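Local structure of branched-chain-amino-acid aminotransferase (Pseudomonas sp. UW4, 6JIF) at residues S190-A195 / L213-K218; D226-D231 / E239-A244. The protein catalyses the PLP-dependent transfer of amino groups between branched-chain amino acids and their 2-oxo acids, as a class IV aminotransferase. One frame throughout, in Å; residues are numbered along the deposited sequence.

Contact 1 of 2, residues S190-A195 / L213-K218. With PLP (pyridoxal-5'-phosphate), chain D.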
# COMPACT_ATOMS: atom_id res chain seq x y z
N SER B 190 17.48 4.17 -8.01
CA SER B 190 16.86 2.86 -8.04
C SER B 190 16.15 2.63 -9.37
O SER B 190 15.67 3.56 -10.00
CB SER B 190 15.84 2.74 -6.90
OG SER B 190 15.18 1.47 -6.97
N SER B 191 16.10 1.37 -9.79
CA SER B 191 15.31 0.99 -10.96
C SER B 191 13.87 0.73 -10.61
O SER B 191 13.02 0.57 -11.52
CB SER B 191 15.90 -0.23 -11.60
OG SER B 191 15.72 -1.33 -10.73
N TYR B 192 13.55 0.73 -9.32
CA TYR B 192 12.18 0.42 -8.91
C TYR B 192 11.37 1.68 -8.71
O TYR B 192 11.89 2.78 -8.72
CB TYR B 192 12.21 -0.41 -7.62
CG TYR B 192 12.81 -1.80 -7.87
CD1 TYR B 192 12.05 -2.81 -8.42
CD2 TYR B 192 14.13 -2.07 -7.55
CE1 TYR B 192 12.61 -4.07 -8.68
CE2 TYR B 192 14.68 -3.31 -7.76
CZ TYR B 192 13.93 -4.31 -8.32
OH TYR B 192 14.52 -5.54 -8.53
N ASP B 193 10.03 1.52 -8.55
CA ASP B 193 9.15 2.68 -8.36
C ASP B 193 8.47 2.70 -6.99
O ASP B 193 7.89 1.70 -6.58
CB ASP B 193 8.02 2.70 -9.42
CG ASP B 193 8.53 2.74 -10.87
OD1 ASP B 193 9.40 3.59 -11.17
OD2 ASP B 193 8.04 1.94 -11.71
N ARG B 194 8.47 3.84 -6.30
CA ARG B 194 7.64 3.95 -5.09
C ARG B 194 6.18 4.19 -5.45
O ARG B 194 5.29 3.90 -4.63
CB ARG B 194 8.11 5.07 -4.14
CG ARG B 194 8.26 6.45 -4.81
CD ARG B 194 8.48 7.59 -3.78
NE ARG B 194 7.27 7.89 -3.00
CZ ARG B 194 6.29 8.72 -3.40
NH1 ARG B 194 6.37 9.40 -4.55
NH2 ARG B 194 5.25 8.94 -2.59
N ALA B 195 5.92 4.76 -6.62
CA ALA B 195 4.53 5.10 -6.93
C ALA B 195 4.34 5.10 -8.43
O ALA B 195 5.28 5.29 -9.19
CB ALA B 195 4.12 6.48 -6.36
N LEU B 213 10.15 -0.62 0.37
CA LEU B 213 10.91 -1.48 1.29
C LEU B 213 12.06 -2.21 0.60
O LEU B 213 13.24 -2.12 1.02
CB LEU B 213 9.97 -2.51 1.94
CG LEU B 213 9.00 -1.89 2.94
CD1 LEU B 213 7.88 -2.85 3.32
CD2 LEU B 213 9.84 -1.54 4.15
N MET B 214 11.73 -2.97 -0.45
CA MET B 214 12.80 -3.70 -1.13
C MET B 214 13.81 -2.77 -1.81
O MET B 214 15.04 -3.04 -1.72
CB MET B 214 12.17 -4.72 -2.11
CG MET B 214 13.18 -5.55 -2.84
SD MET B 214 13.61 -4.64 -4.30
CE MET B 214 12.15 -4.84 -5.32
N PRO B 215 13.41 -1.72 -2.55
CA PRO B 215 14.41 -0.83 -3.17
C PRO B 215 15.30 -0.13 -2.17
O PRO B 215 16.54 -0.01 -2.40
CB PRO B 215 13.56 0.20 -3.94
CG PRO B 215 12.24 -0.47 -4.14
CD PRO B 215 12.04 -1.45 -3.05
N GLY B 216 14.71 0.29 -1.06
CA GLY B 216 15.49 0.91 -0.01
C GLY B 216 16.48 -0.06 0.57
O GLY B 216 17.63 0.27 0.80
N SER B 217 16.04 -1.31 0.75
CA SER B 217 16.91 -2.34 1.30
C SER B 217 18.07 -2.64 0.36
O SER B 217 19.21 -2.84 0.81
CB SER B 217 16.07 -3.60 1.55
OG SER B 217 16.84 -4.50 2.32
N LYS B 218 17.80 -2.64 -0.95
CA LYS B 218 18.83 -2.91 -1.94
C LYS B 218 19.87 -1.79 -1.99
O LYS B 218 21.07 -2.06 -2.10
CB LYS B 218 18.19 -3.16 -3.31
CG LYS B 218 17.78 -4.60 -3.45
CD LYS B 218 17.22 -4.91 -4.79
CE LYS B 218 17.19 -6.43 -4.99
NZ LYS B 218 16.22 -6.82 -6.06
N1 PLP D . 8.80 12.42 0.40
C2 PLP D . 8.09 11.30 0.72
C2A PLP D . 8.04 10.22 -0.31
C3 PLP D . 7.41 11.21 1.94
O3 PLP D . 6.66 10.09 2.21
C4 PLP D . 7.50 12.27 2.87
C4A PLP D . 6.62 12.31 4.11
C5 PLP D . 8.26 13.40 2.50
C6 PLP D . 8.87 13.44 1.28
C5A PLP D . 8.52 14.57 3.38
O4P PLP D . 7.34 15.13 3.83
P PLP D . 7.39 16.09 5.10
O1P PLP D . 8.39 17.20 4.86
O2P PLP D . 5.96 16.64 5.14
O3P PLP D . 7.79 15.33 6.37
O HOH W 1 17.07 0.32 -5.21
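Tyr192 lies across one side of helix 206-221, in the loop that leaves strand 185-189 of this class IV aminotransferase, and its side chain can be followed outward from the backbone. CB rests on the proline ring, 3.5 Å from Pro215 CG. CG sits anti to the carbonyl carbon (chi1 -67°), which sends the ring past Pro215 toward Met214. There the Met214 methyl covers the centre of one ring face: CE stands 3.5 Å from the centroid, a CH-pi contact, and SD follows over the same face in a Met-aromatic contact. Bends at chi2 and chi3 fold the methionine chain back to bring this about. Ser191 OG lies over the other face, displaced toward the rim. At the far end, Tyr192 OH meets Lys218 NZ at 3.3 Å, a weak hydrogen bond from the ammonium group. Replacing this tyrosine with an alanine would remove the ring, and is likely to leave the Met214 methyl without its aromatic platform and Lys218 NZ without its weak acceptor. Arg109 of the second subunit packs on both Tyr192 and Met214, so the pair also belongs to the dimer contact. Farther along the loop, Arg194 lays its guanidinium against the cofactor methyl C2A. An ST turn fixes the start of the loop: Ser190 OG accepts from Tyr192 N at 3.0 Å, and the same oxygen is joined through one water to Pro215 O.

Contact 2 of 2, residues D226-D231 / E239-A244. With PLP (pyridoxal-5'-phosphate), chain D.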
# COMPACT_ATOMS: atom_id res chain seq x y z
N ASP B 226 20.16 5.60 1.03
CA ASP B 226 18.82 5.21 0.59
C ASP B 226 18.81 5.19 -0.93
O ASP B 226 19.80 5.51 -1.59
CB ASP B 226 17.73 6.13 1.15
CG ASP B 226 16.39 5.40 1.43
OD1 ASP B 226 15.98 4.44 0.72
OD2 ASP B 226 15.70 5.82 2.37
N ALA B 227 17.65 4.80 -1.47
CA ALA B 227 17.38 4.84 -2.90
C ALA B 227 16.80 6.19 -3.26
O ALA B 227 16.10 6.82 -2.46
CB ALA B 227 16.38 3.74 -3.27
N ILE B 228 17.08 6.63 -4.47
CA ILE B 228 16.43 7.79 -5.05
C ILE B 228 15.54 7.27 -6.18
O ILE B 228 15.96 6.41 -6.96
CB ILE B 228 17.44 8.83 -5.56
CG1 ILE B 228 18.06 9.57 -4.37
CG2 ILE B 228 16.75 9.86 -6.44
CD1 ILE B 228 19.21 10.53 -4.76
N TYR B 229 14.31 7.76 -6.23
CA TYR B 229 13.28 7.33 -7.18
C TYR B 229 13.14 8.38 -8.26
O TYR B 229 13.10 9.59 -7.95
CB TYR B 229 11.93 7.14 -6.47
CG TYR B 229 12.04 6.09 -5.41
CD1 TYR B 229 11.99 4.75 -5.77
CD2 TYR B 229 12.31 6.43 -4.07
CE1 TYR B 229 12.15 3.76 -4.81
CE2 TYR B 229 12.49 5.45 -3.08
CZ TYR B 229 12.43 4.11 -3.48
OH TYR B 229 12.59 3.11 -2.55
N LEU B 230 13.08 7.90 -9.50
CA LEU B 230 12.87 8.72 -10.68
C LEU B 230 11.40 8.67 -11.08
O LEU B 230 10.63 7.82 -10.61
CB LEU B 230 13.75 8.24 -11.86
CG LEU B 230 15.27 8.21 -11.53
CD1 LEU B 230 15.99 7.93 -12.80
CD2 LEU B 230 15.80 9.52 -10.94
N ASP B 231 11.03 9.53 -12.01
CA ASP B 231 9.62 9.52 -12.47
C ASP B 231 9.27 8.14 -13.03
O ASP B 231 10.08 7.54 -13.76
CB ASP B 231 9.38 10.62 -13.49
CG ASP B 231 9.98 10.34 -14.81
OD1 ASP B 231 11.21 10.50 -14.91
OD2 ASP B 231 9.23 9.99 -15.74
N GLU B 239 12.42 12.28 -8.53
CA GLU B 239 11.18 12.52 -7.80
C GLU B 239 11.36 12.54 -6.29
O GLU B 239 10.87 13.47 -5.64
CB GLU B 239 10.14 11.49 -8.17
CG GLU B 239 9.76 11.59 -9.63
CD GLU B 239 8.24 11.50 -9.83
OE1 GLU B 239 7.58 10.83 -8.99
OE2 GLU B 239 7.74 12.10 -10.82
N GLU B 240 12.04 11.55 -5.70
CA GLU B 240 12.11 11.47 -4.24
C GLU B 240 13.43 10.87 -3.82
O GLU B 240 13.99 10.02 -4.51
CB GLU B 240 11.01 10.59 -3.59
CG GLU B 240 9.58 11.02 -3.88
CD GLU B 240 9.12 12.13 -2.97
OE1 GLU B 240 9.94 12.65 -2.16
OE2 GLU B 240 7.92 12.47 -3.04
N VAL B 241 13.88 11.25 -2.62
CA VAL B 241 15.14 10.71 -2.06
C VAL B 241 14.71 9.89 -0.86
O VAL B 241 14.41 10.46 0.20
CB VAL B 241 16.11 11.82 -1.67
CG1 VAL B 241 17.44 11.26 -1.05
CG2 VAL B 241 16.41 12.73 -2.86
N GLY B 242 14.60 8.58 -1.02
CA GLY B 242 14.11 7.74 0.08
C GLY B 242 12.68 8.18 0.40
O GLY B 242 11.83 8.25 -0.51
N SER B 243 12.41 8.61 1.65
CA SER B 243 11.12 9.17 2.01
C SER B 243 11.24 10.66 2.28
O SER B 243 10.62 11.20 3.21
CB SER B 243 10.52 8.41 3.20
OG SER B 243 10.70 7.00 3.02
N ALA B 244 12.04 11.35 1.46
CA ALA B 244 12.26 12.78 1.64
C ALA B 244 12.20 13.46 0.28
O ALA B 244 12.38 12.81 -0.75
CB ALA B 244 13.62 13.09 2.30
N1 PLP D . 8.80 12.42 0.40
C2 PLP D . 8.09 11.30 0.72
C2A PLP D . 8.04 10.22 -0.31
C3 PLP D . 7.41 11.21 1.94
O3 PLP D . 6.66 10.09 2.21
C4 PLP D . 7.50 12.27 2.87
C4A PLP D . 6.62 12.31 4.11
C5 PLP D . 8.26 13.40 2.50
C6 PLP D . 8.87 13.44 1.28
C5A PLP D . 8.52 14.57 3.38
O4P PLP D . 7.34 15.13 3.83
P PLP D . 7.39 16.09 5.10
O1P PLP D . 8.39 17.20 4.86
O2P PLP D . 5.96 16.64 5.14
O3P PLP D . 7.79 15.33 6.37
O HOH W 2 13.30 5.25 3.22
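Tyr229 and Glu240 form the hydrogen-bonded pair of a beta hairpin whose second strand carries the carboxylate that meets the pyridine nitrogen of PLP. Tyr229 N gives to Glu240 O at 2.9 Å, nearly straight at 167°. In return Tyr229 O takes two donors, Glu239 N at 2.8 Å and Glu240 N at 3.2 Å, the second tilted from the carbonyl plane; two residues facing one make this a classic beta bulge. Just past the end of the second strand, Gly242 N donates to Ala227 O at 2.7 Å but bends at 136°. Gly242 is the second residue of a type II' turn from Val241 to Ala244, closed by backbone bonds both ways between those two residues. Asp226 OD2 lies 3.4 Å from Gly242 CA. The Asp226 carboxylate is engaged at both oxygens: OD1 accepts from Ala227 N, and OD2 from a water that also reaches Ser243 OG.

Glu240 bends at chi2 (-82°) to bring OE1 to 2.8 Å from PLP N1, while OE2 accepts from Leu264 N; a carboxylate here would probably favour a protonated pyridine nitrogen, as in related PLP enzymes. The Glu239 carboxylate turns elsewhere, to the hydroxyls of Ser260 and Ser262. Asp231 OD2 is held by the Thr234 hydroxyl, and OD1 by the backbone N of Thr236 and Lys237.

Ile228 and Val241 lie side by side on one face of the sheet, CG1 to CG1 at 3.8 Å, and both touch Phe187 of strand 185-189, the parallel neighbour of strand 227-230. On the other face Tyr229 packs against Ser212 and Pro215 of helix 206-221.

Overall arrangement
Following the chain from its N terminus, strand 185-189 runs into the loop 190-195, and contact 1 closes the excursion when helix 206-221 returns beside that loop. The helix then leads into strand 227-230, where contact 2 closes the much shorter hairpin to strand 238-241. The two closures come in series, neither nested nor crossing, yet they lie side by side in space, their centres about 9 Å apart. Ser190 N probably bonds to Ile228 O, Tyr192 O packs against Tyr229 CD1, and Arg194 CD lies against Glu240 CG. Together they join helix, loop and mixed sheet beside PLP, which both contacts touch.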